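Side-chain contacts in uncharacterized protein with cystatin-like fold (Methylibium petroleiphilum PM1, PDB 3G16), which is of unknown function but adopts a cystatin-like SnoaL-type fold of the NTF2 clan and may bind a small molecule: residues 14-19 with 85-90; 38-43 with 49-54; 64-67 with 72-75; 119-124 with 143-148. All coordinates share one frame; numbering follows the deposited sequence.

Contact 1: residues 14-19 with 85-90; sequences KVIRTY and AEAAIE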
loop_
_atom_site.group_PDB
_atom_site.type_symbol
_atom_site.label_atom_id
_atom_site.label_comp_id
_atom_site.label_asym_id
_atom_site.label_seq_id
_atom_site.Cartn_x
_atom_site.Cartn_y
_atom_site.Cartn_z
ATOM N N LYS A 14 3.105 -12.553 13.791
ATOM C CA LYS A 14 2.715 -12.468 15.190
ATOM C C LYS A 14 2.787 -11.044 15.697
ATOM O O LYS A 14 1.867 -10.582 16.392
ATOM C CB LYS A 14 3.547 -13.422 16.059
ATOM C CG LYS A 14 3.140 -14.870 15.847
ATOM C CD LYS A 14 4.115 -15.866 16.460
ATOM C CE LYS A 14 3.893 -17.275 15.938
ATOM N NZ LYS A 14 5.001 -18.113 16.127
ATOM N N VAL A 15 3.870 -10.323 15.378
ATOM C CA VAL A 15 3.943 -8.935 15.808
ATOM C C VAL A 15 2.851 -8.071 15.172
ATOM O O VAL A 15 2.197 -7.259 15.846
ATOM C CB VAL A 15 5.327 -8.363 15.464
ATOM C CG1 VAL A 15 5.419 -6.854 15.724
ATOM C CG2 VAL A 15 6.418 -9.092 16.275
ATOM N N ILE A 16 2.602 -8.262 13.881
ATOM C CA ILE A 16 1.575 -7.488 13.195
ATOM C C ILE A 16 0.190 -7.748 13.784
ATOM O O ILE A 16 -0.573 -6.809 14.067
ATOM C CB ILE A 16 1.627 -7.785 11.698
ATOM C CG1 ILE A 16 2.814 -7.041 11.079
ATOM C CG2 ILE A 16 0.271 -7.401 11.021
ATOM C CD1 ILE A 16 3.183 -7.509 9.631
ATOM N N ARG A 17 -0.125 -9.002 14.039
ATOM C CA ARG A 17 -1.446 -9.272 14.554
ATOM C C ARG A 17 -1.592 -8.758 16.024
ATOM O O ARG A 17 -2.684 -8.320 16.447
ATOM C CB ARG A 17 -1.775 -10.760 14.470
ATOM C CG ARG A 17 -1.891 -11.252 13.015
ATOM C CD ARG A 17 -2.561 -12.644 12.940
ATOM N NE ARG A 17 -2.629 -13.120 11.565
ATOM C CZ ARG A 17 -3.541 -12.776 10.652
ATOM N NH1 ARG A 17 -4.552 -11.924 10.914
ATOM N NH2 ARG A 17 -3.448 -13.314 9.441
ATOM N N THR A 18 -0.508 -8.857 16.805
ATOM C CA THR A 18 -0.534 -8.330 18.151
ATOM C C THR A 18 -0.800 -6.802 18.105
ATOM O O THR A 18 -1.516 -6.233 18.896
ATOM C CB THR A 18 0.768 -8.598 18.903
ATOM O OG1 THR A 18 0.951 -10.019 18.986
ATOM C CG2 THR A 18 0.722 -8.006 20.325
ATOM N N TYR A 19 -0.155 -6.128 17.154
ATOM C CA TYR A 19 -0.289 -4.698 16.969
ATOM C C TYR A 19 -1.760 -4.334 16.700
ATOM O O TYR A 19 -2.315 -3.470 17.338
ATOM C CB TYR A 19 0.651 -4.205 15.841
ATOM C CG TYR A 19 0.359 -2.831 15.313
ATOM C CD1 TYR A 19 0.281 -1.711 16.148
ATOM C CD2 TYR A 19 0.256 -2.643 13.974
ATOM C CE1 TYR A 19 0.014 -0.456 15.625
ATOM C CE2 TYR A 19 -0.006 -1.385 13.435
ATOM C CZ TYR A 19 -0.137 -0.298 14.278
ATOM O OH TYR A 19 -0.362 0.955 13.698
ATOM N N ALA A 85 12.659 -8.705 5.289
ATOM C CA ALA A 85 12.138 -8.400 6.617
ATOM C C ALA A 85 11.162 -7.223 6.533
ATOM O O ALA A 85 11.224 -6.251 7.300
ATOM C CB ALA A 85 13.289 -8.159 7.668
ATOM N N GLU A 86 10.253 -7.330 5.571
ATOM C CA GLU A 86 9.233 -6.324 5.364
ATOM C C GLU A 86 7.914 -7.019 5.138
ATOM O O GLU A 86 7.878 -8.222 4.765
ATOM C CB GLU A 86 9.538 -5.424 4.158
ATOM C CG GLU A 86 10.843 -4.630 4.299
ATOM C CD GLU A 86 11.102 -3.587 3.193
ATOM O OE1 GLU A 86 10.354 -3.560 2.193
ATOM O OE2 GLU A 86 12.039 -2.780 3.344
ATOM N N ALA A 87 6.829 -6.299 5.395
ATOM C CA ALA A 87 5.485 -6.778 5.144
ATOM C C ALA A 87 4.643 -5.669 4.535
ATOM O O ALA A 87 4.999 -4.504 4.546
ATOM C CB ALA A 87 4.818 -7.291 6.418
ATOM N N ALA A 88 3.511 -6.068 3.987
ATOM C CA ALA A 88 2.521 -5.117 3.508
ATOM C C ALA A 88 1.174 -5.648 3.988
ATOM O O ALA A 88 0.914 -6.843 4.015
ATOM C CB ALA A 88 2.529 -4.932 1.973
ATOM N N ILE A 89 0.302 -4.727 4.360
ATOM C CA ILE A 89 -1.002 -5.049 4.922
ATOM C C ILE A 89 -2.076 -4.261 4.178
ATOM O O ILE A 89 -1.943 -3.013 4.053
ATOM C CB ILE A 89 -1.095 -4.646 6.420
ATOM C CG1 ILE A 89 0.108 -5.196 7.231
ATOM C CG2 ILE A 89 -2.444 -5.055 7.017
ATOM C CD1 ILE A 89 0.173 -4.647 8.674
ATOM N N GLU A 90 -3.122 -4.919 3.691
ATOM C CA GLU A 90 -4.319 -4.242 3.171
ATOM C C GLU A 90 -5.267 -4.252 4.344
ATOM O O GLU A 90 -5.443 -5.304 4.969
ATOM C CB GLU A 90 -4.947 -4.963 1.991
ATOM C CG GLU A 90 -6.066 -4.230 1.303
ATOM C CD GLU A 90 -6.723 -5.066 0.222
ATOM O OE1 GLU A 90 -6.731 -6.322 0.368
ATOM O OE2 GLU A 90 -7.230 -4.487 -0.748
#
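Ile16 reaches from helix 9-24 down to strand 86-95 and meets it with both of its branches. The longer branch ends at CD1, which lies 3.6 Å from Ala87 CB; the shorter one, CG2, is 3.6 Å from Ile89 CD1. Ile16 and Ile89 approach tip to tip, each coming off its own backbone toward the other. In Ile16, CG1 stands beside the backbone N (chi1 -77°) and chi2 is extended (167°), which carries CD1 away from the helix and leaves CG2 pointing to Ile89. In Ile89, CG1 likewise lies beside the backbone N (chi1 -51°), and with chi2 also extended the two torsions together carry CD1 toward that methyl.

Ala87 and Ile89 lie two residues apart on one face of the strand, and the short methyl of Ala87 lets the long arm of Ile16 come in beside Ile89. The backbones stay well separated: the nearest pair of CA atoms, those of Ile16 and Ala87, are 9.0 Å apart, and no hydrogen bond joins the segments. All three touching residues are buried, and the interface is wholly apolar. Leu78 and Ile75 of strand 71-81 also touch Ile16, while the opposite face of strand 86-95, at Ala88, packs on Ala88 of the second subunit. A helix laid on the concave side of a curved antiparallel sheet is the hallmark of the cystatin-like, NTF2-type alpha+beta fold.

Contact 2: residues 38-43 with 49-54; sequences EAVHYF and GGAFRG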
loop_
_atom_site.group_PDB
_atom_site.type_symbol
_atom_site.label_atom_id
_atom_site.label_comp_id
_atom_site.label_asym_id
_atom_site.label_seq_id
_atom_site.Cartn_x
_atom_site.Cartn_y
_atom_site.Cartn_z
ATOM N N GLU A 38 11.619 4.190 18.762
ATOM C CA GLU A 38 11.697 5.298 17.837
ATOM C C GLU A 38 10.906 5.101 16.540
ATOM O O GLU A 38 11.060 5.906 15.604
ATOM C CB GLU A 38 13.181 5.578 17.525
ATOM C CG GLU A 38 13.935 4.540 16.655
ATOM C CD GLU A 38 14.479 3.259 17.365
ATOM O OE1 GLU A 38 14.163 2.977 18.525
ATOM O OE2 GLU A 38 15.263 2.535 16.693
ATOM N N ALA A 39 10.083 4.059 16.461
ATOM C CA ALA A 39 9.345 3.808 15.240
ATOM C C ALA A 39 8.513 5.020 14.823
ATOM O O ALA A 39 7.984 5.746 15.666
ATOM C CB ALA A 39 8.391 2.618 15.436
ATOM N N VAL A 40 8.399 5.193 13.514
ATOM C CA VAL A 40 7.602 6.291 12.934
ATOM C C VAL A 40 6.521 5.692 12.027
ATOM O O VAL A 40 6.762 4.756 11.252
ATOM C CB VAL A 40 8.458 7.289 12.161
ATOM C CG1 VAL A 40 7.592 8.460 11.635
ATOM C CG2 VAL A 40 9.582 7.858 13.042
ATOM N N HIS A 41 5.315 6.236 12.123
ATOM C CA HIS A 41 4.199 5.906 11.211
ATOM C C HIS A 41 3.965 7.121 10.317
ATOM O O HIS A 41 3.825 8.267 10.808
ATOM C CB HIS A 41 2.926 5.654 11.990
ATOM C CG HIS A 41 1.894 4.821 11.283
ATOM N ND1 HIS A 41 1.473 5.026 9.973
ATOM C CD2 HIS A 41 1.136 3.816 11.759
ATOM C CE1 HIS A 41 0.511 4.149 9.691
ATOM N NE2 HIS A 41 0.286 3.394 10.759
ATOM N N TYR A 42 3.975 6.902 9.007
ATOM C CA TYR A 42 3.716 7.938 8.011
ATOM C C TYR A 42 2.354 7.699 7.401
ATOM O O TYR A 42 1.869 6.552 7.293
ATOM C CB TYR A 42 4.786 7.893 6.933
ATOM C CG TYR A 42 6.180 8.152 7.435
ATOM C CD1 TYR A 42 6.647 9.422 7.543
ATOM C CD2 TYR A 42 7.031 7.128 7.822
ATOM C CE1 TYR A 42 7.917 9.697 8.023
ATOM C CE2 TYR A 42 8.309 7.384 8.298
ATOM C CZ TYR A 42 8.755 8.669 8.393
ATOM O OH TYR A 42 10.046 8.944 8.855
ATOM N N PHE A 43 1.799 8.805 6.892
ATOM C CA PHE A 43 0.461 8.850 6.299
ATOM C C PHE A 43 0.487 9.779 5.107
ATOM O O PHE A 43 1.403 10.561 4.971
ATOM C CB PHE A 43 -0.572 9.410 7.319
ATOM C CG PHE A 43 -0.611 8.656 8.588
ATOM C CD1 PHE A 43 -1.384 7.543 8.706
ATOM C CD2 PHE A 43 0.132 9.080 9.679
ATOM C CE1 PHE A 43 -1.442 6.826 9.884
ATOM C CE2 PHE A 43 0.088 8.376 10.872
ATOM C CZ PHE A 43 -0.682 7.249 10.992
ATOM N N GLY A 49 -2.004 15.732 10.900
ATOM C CA GLY A 49 -0.978 16.739 11.107
ATOM C C GLY A 49 0.441 16.377 10.792
ATOM O O GLY A 49 1.342 17.154 10.999
ATOM N N GLY A 50 0.647 15.180 10.211
ATOM C CA GLY A 50 1.976 14.701 9.911
ATOM C C GLY A 50 2.196 13.309 10.498
ATOM O O GLY A 50 1.267 12.621 10.860
ATOM N N ALA A 51 3.462 12.931 10.538
ATOM C CA ALA A 51 3.827 11.570 10.983
ATOM C C ALA A 51 3.604 11.428 12.471
ATOM O O ALA A 51 3.512 12.417 13.240
ATOM C CB ALA A 51 5.323 11.316 10.695
ATOM N N PHE A 52 3.528 10.176 12.901
ATOM C CA PHE A 52 3.471 9.826 14.340
ATOM C C PHE A 52 4.889 9.399 14.738
ATOM O O PHE A 52 5.409 8.359 14.286
ATOM C CB PHE A 52 2.484 8.708 14.645
ATOM C CG PHE A 52 1.039 8.999 14.365
ATOM C CD1 PHE A 52 0.583 10.275 14.066
ATOM C CD2 PHE A 52 0.114 7.996 14.554
ATOM C CE1 PHE A 52 -0.765 10.511 13.895
ATOM C CE2 PHE A 52 -1.231 8.246 14.388
ATOM C CZ PHE A 52 -1.684 9.496 14.067
ATOM N N ARG A 53 5.527 10.175 15.575
ATOM C CA ARG A 53 6.934 9.958 15.916
ATOM C C ARG A 53 7.115 9.237 17.232
ATOM O O ARG A 53 6.946 9.831 18.304
ATOM C CB ARG A 53 7.650 11.284 15.982
ATOM C CG ARG A 53 7.634 12.085 14.702
ATOM C CD ARG A 53 8.021 13.553 15.026
ATOM N NE ARG A 53 8.127 14.411 13.840
ATOM C CZ ARG A 53 7.093 14.934 13.214
ATOM N NH1 ARG A 53 5.814 14.793 13.668
ATOM N NH2 ARG A 53 7.396 15.692 12.143
ATOM N N GLY A 54 7.429 7.948 17.145
ATOM C CA GLY A 54 7.688 7.140 18.300
ATOM C C GLY A 54 6.564 6.186 18.615
ATOM O O GLY A 54 5.373 6.473 18.419
#
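His41 and Phe52 exchange two backbone hydrogen bonds and so form an antiparallel hydrogen-bonded pair. Phe52 N gives to His41 O at 2.8 Å and His41 N to Phe52 O at 3.0 Å, both close to straight (166° and 163°). Gly54 N adds a more bent bond to Ala39 O (2.7 Å). In the adjoining non-hydrogen-bonded pair, Val40 with Arg53, the CA of Val40 makes a CA-H...O contact with Phe52 O.

Inside its own strand, His41 ND1 donates to Tyr42 O, 3.1 Å away and in the plane of the imidazole, which helps fix the turn of that ring. Phe43 sends its edge into the face of Phe52 in a T-shaped (edge-to-face) stack: CE2 stands 3.5 Å above the centre of the Phe52 ring, and the centroids are 4.6 Å apart. CG of Phe52 lies beside the backbone N (chi1 -64°), where the ring face meets Phe43. With Phe52 replaced by an alanine, the edge of Phe43 is likely to lose the face it rests on, opening a gap. Toward the other face of the hairpin, Val40 CG1 and Tyr42 CD1 both touch Ala51 CB, at 3.8 and 3.9 Å.

The hairpin of strands 39-42 and 52-53 forms one margin of the sheet within this chain. Strand 116-124 runs along the far side of 39-42, and helix 55-69, with Gly54 at its N-cap, covers His41 and Phe52 through Ile58.

Contact 3: residues 64-67 with 72-75; sequences TAVE and YWTI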
loop_
_atom_site.group_PDB
_atom_site.type_symbol
_atom_site.label_atom_id
_atom_site.label_comp_id
_atom_site.label_asym_id
_atom_site.label_seq_id
_atom_site.Cartn_x
_atom_site.Cartn_y
_atom_site.Cartn_z
ATOM N N THR A 64 -6.761 7.125 21.243
ATOM C CA THR A 64 -7.658 8.257 21.099
ATOM C C THR A 64 -8.713 7.975 20.026
ATOM O O THR A 64 -9.897 8.293 20.177
ATOM C CB THR A 64 -6.821 9.503 20.715
ATOM O OG1 THR A 64 -5.865 9.769 21.758
ATOM C CG2 THR A 64 -7.709 10.715 20.486
ATOM N N ALA A 65 -8.257 7.387 18.925
ATOM C CA ALA A 65 -9.157 7.092 17.819
ATOM C C ALA A 65 -10.228 6.107 18.246
ATOM O O ALA A 65 -11.417 6.255 17.888
ATOM C CB ALA A 65 -8.399 6.533 16.611
ATOM N N VAL A 66 -9.842 5.061 18.957
ATOM C CA VAL A 66 -10.860 4.112 19.431
ATOM C C VAL A 66 -11.889 4.808 20.326
ATOM O O VAL A 66 -13.102 4.620 20.198
ATOM C CB VAL A 66 -10.203 2.935 20.148
ATOM C CG1 VAL A 66 -11.231 2.048 20.946
ATOM C CG2 VAL A 66 -9.403 2.120 19.135
ATOM N N GLU A 67 -11.393 5.650 21.230
ATOM C CA GLU A 67 -12.278 6.307 22.189
ATOM C C GLU A 67 -13.213 7.269 21.540
ATOM O O GLU A 67 -14.418 7.322 21.902
ATOM C CB GLU A 67 -11.459 7.053 23.242
ATOM C CG GLU A 67 -10.715 6.138 24.140
ATOM C CD GLU A 67 -9.778 6.829 25.107
ATOM O OE1 GLU A 67 -9.443 8.022 24.860
ATOM O OE2 GLU A 67 -9.317 6.125 26.019
ATOM N N TYR A 72 -12.194 0.626 14.500
ATOM C CA TYR A 72 -11.962 -0.822 14.543
ATOM C C TYR A 72 -11.296 -1.159 13.237
ATOM O O TYR A 72 -11.785 -0.804 12.162
ATOM C CB TYR A 72 -13.269 -1.574 14.673
ATOM C CG TYR A 72 -13.085 -3.035 15.077
ATOM C CD1 TYR A 72 -12.738 -3.999 14.130
ATOM C CD2 TYR A 72 -13.198 -3.424 16.389
ATOM C CE1 TYR A 72 -12.537 -5.321 14.515
ATOM C CE2 TYR A 72 -13.041 -4.775 16.782
ATOM C CZ TYR A 72 -12.696 -5.700 15.821
ATOM O OH TYR A 72 -12.495 -7.047 16.167
ATOM N N TRP A 73 -10.168 -1.845 13.304
ATOM C CA TRP A 73 -9.383 -2.187 12.140
ATOM C C TRP A 73 -9.435 -3.676 11.836
ATOM O O TRP A 73 -9.394 -4.505 12.738
ATOM C CB TRP A 73 -7.924 -1.811 12.407
ATOM C CG TRP A 73 -7.645 -0.382 12.442
ATOM C CD1 TRP A 73 -7.248 0.371 11.374
ATOM C CD2 TRP A 73 -7.617 0.495 13.582
ATOM N NE1 TRP A 73 -7.042 1.671 11.757
ATOM C CE2 TRP A 73 -7.235 1.776 13.115
ATOM C CE3 TRP A 73 -7.906 0.342 14.933
ATOM C CZ2 TRP A 73 -7.084 2.865 13.986
ATOM C CZ3 TRP A 73 -7.750 1.431 15.779
ATOM C CH2 TRP A 73 -7.346 2.672 15.291
ATOM N N THR A 74 -9.395 -4.005 10.567
ATOM C CA THR A 74 -9.271 -5.366 10.106
ATOM C C THR A 74 -8.068 -5.510 9.187
ATOM O O THR A 74 -7.730 -4.586 8.413
ATOM C CB THR A 74 -10.535 -5.868 9.396
ATOM O OG1 THR A 74 -10.801 -5.088 8.229
ATOM C CG2 THR A 74 -11.734 -5.806 10.333
ATOM N N ILE A 75 -7.423 -6.681 9.254
ATOM C CA ILE A 75 -6.351 -7.061 8.349
ATOM C C ILE A 75 -7.039 -7.829 7.241
ATOM O O ILE A 75 -7.592 -8.907 7.485
ATOM C CB ILE A 75 -5.299 -7.936 9.026
ATOM C CG1 ILE A 75 -4.575 -7.171 10.145
ATOM C CG2 ILE A 75 -4.337 -8.505 7.989
ATOM C CD1 ILE A 75 -3.546 -8.010 10.948
#
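The end of helix 55-69 stands beside the start of strand 71-81 with its backbone held off, the nearest CA pair, Val66 and Tyr72, being 7.0 Å apart, and no hydrogen bond crosses between the segments. Trp73 bridges the distance. Its first torsion sets CG beside the backbone N (chi1 -71°), and a chi2 of -92° turns the indole so that the six-membered ring extends toward the helix and comes nearer than the direction of its CB would suggest.

Val66 meets that ring at its edge, near the ring plane: CG2 lies 3.8 Å from Trp73 CZ3, and the two side chains cross obliquely. A chi1 of 168° puts this methyl beside the backbone N of Val66, where it meets the ring. One helical residue earlier, Ala65 aims its CB toward the strand and ends 4.2 Å from Trp73 CH2, a looser touch. The two methyls touch neighbouring ring carbons, and the segments bury 97 Å² between them.

Helix 55-69 is followed almost at once by strand 71-81, an outermost strand of the sheet within this chain, so the contact closes the helix-to-strand corner of the cystatin-like fold. Tyr20 and Cys23 of helix 9-24 also touch Trp73, and Trp62 meets it edge-to-face. At the opposite end of the indole from the helix contact, NE1 of Trp73 hydrogen-bonds an unidentified ligand, probably from the crystallisation liquor, consistent with the pocket of this fold lying beside the tryptophan.

Contact 4: residues 119-124 with 143-148; sequences EIRAFY and AGRGYR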
loop_
_atom_site.group_PDB
_atom_site.type_symbol
_atom_site.label_atom_id
_atom_site.label_comp_id
_atom_site.label_asym_id
_atom_site.label_seq_id
_atom_site.Cartn_x
_atom_site.Cartn_y
_atom_site.Cartn_z
ATOM N N GLU A 119 8.973 0.957 11.164
ATOM C CA GLU A 119 8.335 1.982 10.344
ATOM C C GLU A 119 7.110 1.431 9.671
ATOM O O GLU A 119 7.102 0.278 9.246
ATOM C CB GLU A 119 9.317 2.439 9.266
ATOM C CG GLU A 119 8.833 3.593 8.410
ATOM C CD GLU A 119 9.911 4.112 7.492
ATOM O OE1 GLU A 119 10.887 4.716 8.010
ATOM O OE2 GLU A 119 9.829 3.881 6.280
ATOM N N ILE A 120 6.090 2.289 9.533
ATOM C CA ILE A 120 4.867 1.962 8.776
ATOM C C ILE A 120 4.589 3.143 7.850
ATOM O O ILE A 120 4.689 4.307 8.292
ATOM C CB ILE A 120 3.640 1.660 9.662
ATOM C CG1 ILE A 120 3.959 0.529 10.648
ATOM C CG2 ILE A 120 2.420 1.364 8.782
ATOM C CD1 ILE A 120 2.825 0.216 11.608
ATOM N N ARG A 121 4.311 2.871 6.581
ATOM C CA ARG A 121 3.966 3.907 5.582
ATOM C C ARG A 121 2.598 3.534 5.045
ATOM O O ARG A 121 2.475 2.515 4.373
ATOM C CB ARG A 121 5.018 3.947 4.487
ATOM C CG ARG A 121 6.425 4.250 4.994
ATOM C CD ARG A 121 7.407 4.512 3.875
ATOM N NE ARG A 121 7.569 3.434 2.920
ATOM C CZ ARG A 121 8.328 2.358 3.127
ATOM N NH1 ARG A 121 8.980 2.173 4.261
ATOM N NH2 ARG A 121 8.454 1.455 2.169
ATOM N N ALA A 122 1.589 4.387 5.310
ATOM C CA ALA A 122 0.211 4.061 4.926
ATOM C C ALA A 122 -0.321 4.904 3.774
ATOM O O ALA A 122 -0.006 6.092 3.637
ATOM C CB ALA A 122 -0.736 4.233 6.117
ATOM N N PHE A 123 -1.131 4.236 2.961
ATOM C CA PHE A 123 -1.728 4.762 1.724
ATOM C C PHE A 123 -3.207 4.458 1.777
ATOM O O PHE A 123 -3.612 3.470 2.407
ATOM C CB PHE A 123 -1.098 4.103 0.512
ATOM C CG PHE A 123 0.401 4.252 0.499
ATOM C CD1 PHE A 123 1.010 5.346 -0.060
ATOM C CD2 PHE A 123 1.204 3.332 1.140
ATOM C CE1 PHE A 123 2.401 5.516 -0.034
ATOM C CE2 PHE A 123 2.596 3.481 1.180
ATOM C CZ PHE A 123 3.174 4.564 0.586
ATOM N N TYR A 124 -4.006 5.258 1.087
ATOM C CA TYR A 124 -5.455 5.161 1.179
ATOM C C TYR A 124 -6.165 4.880 -0.106
ATOM O O TYR A 124 -5.740 5.330 -1.174
ATOM C CB TYR A 124 -6.037 6.482 1.685
ATOM C CG TYR A 124 -5.675 6.934 3.076
ATOM C CD1 TYR A 124 -5.139 6.066 4.036
ATOM C CD2 TYR A 124 -5.968 8.241 3.469
ATOM C CE1 TYR A 124 -4.879 6.523 5.362
ATOM C CE2 TYR A 124 -5.712 8.679 4.763
ATOM C CZ TYR A 124 -5.164 7.823 5.674
ATOM O OH TYR A 124 -4.943 8.233 6.964
ATOM N N ALA A 143 14.159 12.430 -0.230
ATOM C CA ALA A 143 15.491 12.684 -0.751
ATOM C C ALA A 143 16.569 11.902 0.019
ATOM O O ALA A 143 17.375 11.175 -0.561
ATOM C CB ALA A 143 15.772 14.181 -0.722
ATOM N N GLY A 144 16.511 11.982 1.342
ATOM C CA GLY A 144 17.521 11.342 2.161
ATOM C C GLY A 144 17.424 9.822 2.153
ATOM O O GLY A 144 18.400 9.114 2.378
ATOM N N ARG A 145 16.238 9.304 1.868
ATOM C CA ARG A 145 16.024 7.878 1.823
ATOM C C ARG A 145 16.301 7.255 0.461
ATOM O O ARG A 145 16.092 6.052 0.261
ATOM C CB ARG A 145 14.583 7.569 2.285
ATOM C CG ARG A 145 14.423 7.778 3.766
ATOM C CD ARG A 145 14.975 6.621 4.576
ATOM N NE ARG A 145 14.127 5.440 4.413
ATOM C CZ ARG A 145 13.060 5.155 5.174
ATOM N NH1 ARG A 145 12.712 5.932 6.170
ATOM N NH2 ARG A 145 12.331 4.073 4.904
ATOM N N GLY A 146 16.721 8.086 -0.500
ATOM C CA GLY A 146 17.101 7.534 -1.789
ATOM C C GLY A 146 15.974 7.336 -2.780
ATOM O O GLY A 146 16.160 6.703 -3.809
ATOM N N TYR A 147 14.796 7.871 -2.460
ATOM C CA TYR A 147 13.675 7.819 -3.368
ATOM C C TYR A 147 13.841 8.926 -4.417
ATOM O O TYR A 147 14.406 9.986 -4.154
ATOM C CB TYR A 147 12.356 8.096 -2.623
ATOM C CG TYR A 147 11.786 6.989 -1.750
ATOM C CD1 TYR A 147 12.489 6.409 -0.725
ATOM C CD2 TYR A 147 10.485 6.559 -1.952
ATOM C CE1 TYR A 147 11.963 5.411 0.033
ATOM C CE2 TYR A 147 9.924 5.573 -1.181
ATOM C CZ TYR A 147 10.654 4.993 -0.171
ATOM O OH TYR A 147 10.142 3.990 0.627
ATOM N N ARG A 148 13.319 8.731 -5.617
ATOM C CA ARG A 148 13.346 9.786 -6.574
ATOM C C ARG A 148 12.423 10.905 -6.106
ATOM O O ARG A 148 11.307 10.649 -5.578
ATOM C CB ARG A 148 12.831 9.316 -7.957
ATOM C CG ARG A 148 13.766 8.559 -8.821
ATOM C CD ARG A 148 14.998 9.376 -9.178
ATOM N NE ARG A 148 14.960 10.518 -10.133
ATOM C CZ ARG A 148 15.706 10.581 -11.239
ATOM N NH1 ARG A 148 16.447 9.547 -11.596
ATOM N NH2 ARG A 148 15.705 11.659 -12.013
#
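Arg145 and Glu119 make a two-pronged, end-on salt bridge. Arg145 NH1 gives to Glu119 OE1 at 2.9 Å and Arg145 NH2 to Glu119 OE2, also at 2.9 Å, with angles of 157° and 163°. Both oxygens are approached on their syn sides, and the carboxylate and guanidinium planes lie 35° apart. Extended beyond CG, Glu119 reaches out from the strand, while Arg145 bends back at chi2 and chi3 to meet it.

Glu119 OE2 takes a further bond on its anti side from Arg121 NH1 (2.8 Å), so a single oxygen serves two arginines. Their guanidinium planes stand nearly perpendicular, and Glu109 supplies Arg121 with another carboxylate. Putting a lysine in place of Glu119 would probably cost Arg145 its paired acceptor and both arginines the carboxylate they share.

In the packing, Tyr147 OH sits over one face of the Arg121 guanidinium, 3.4 Å from NH2, at an angle too poor for a hydrogen bond. That hydroxyl bonds instead to Glu90 of the second subunit, which also pairs with Arg121 NE. The shared carboxylates probably offset the closeness of the arginines and tie segment 143-148, with its turn from Ala143 to Gly146, to the sheet beside the subunit interface.

In the fold
All four contacts reach one mixed sheet. Along the chain, contacts 2 and 3 are nested within the loop closed by contact 1, and contact 4 follows. Contacts 2 and 4 have centres about 12 Å apart and share neighbouring strands, 39-42 and 116-124, joined by probable hydrogen bonds between Tyr42 and both Ile120 and Ala122. Contacts 1 and 3, about 16 Å apart, use the adjacent strands 86-95 and 71-81 and touch through Ile75. Tyr19 of contact 1 bridges to His41 and Ile120, whereas contacts 3 and 4 lie farthest apart, about 23 Å between centres. In contacts 1 and 3, helices 9-24 and 55-69 pack on the sheet, and contacts 1, 3 and 4 also reach the second subunit.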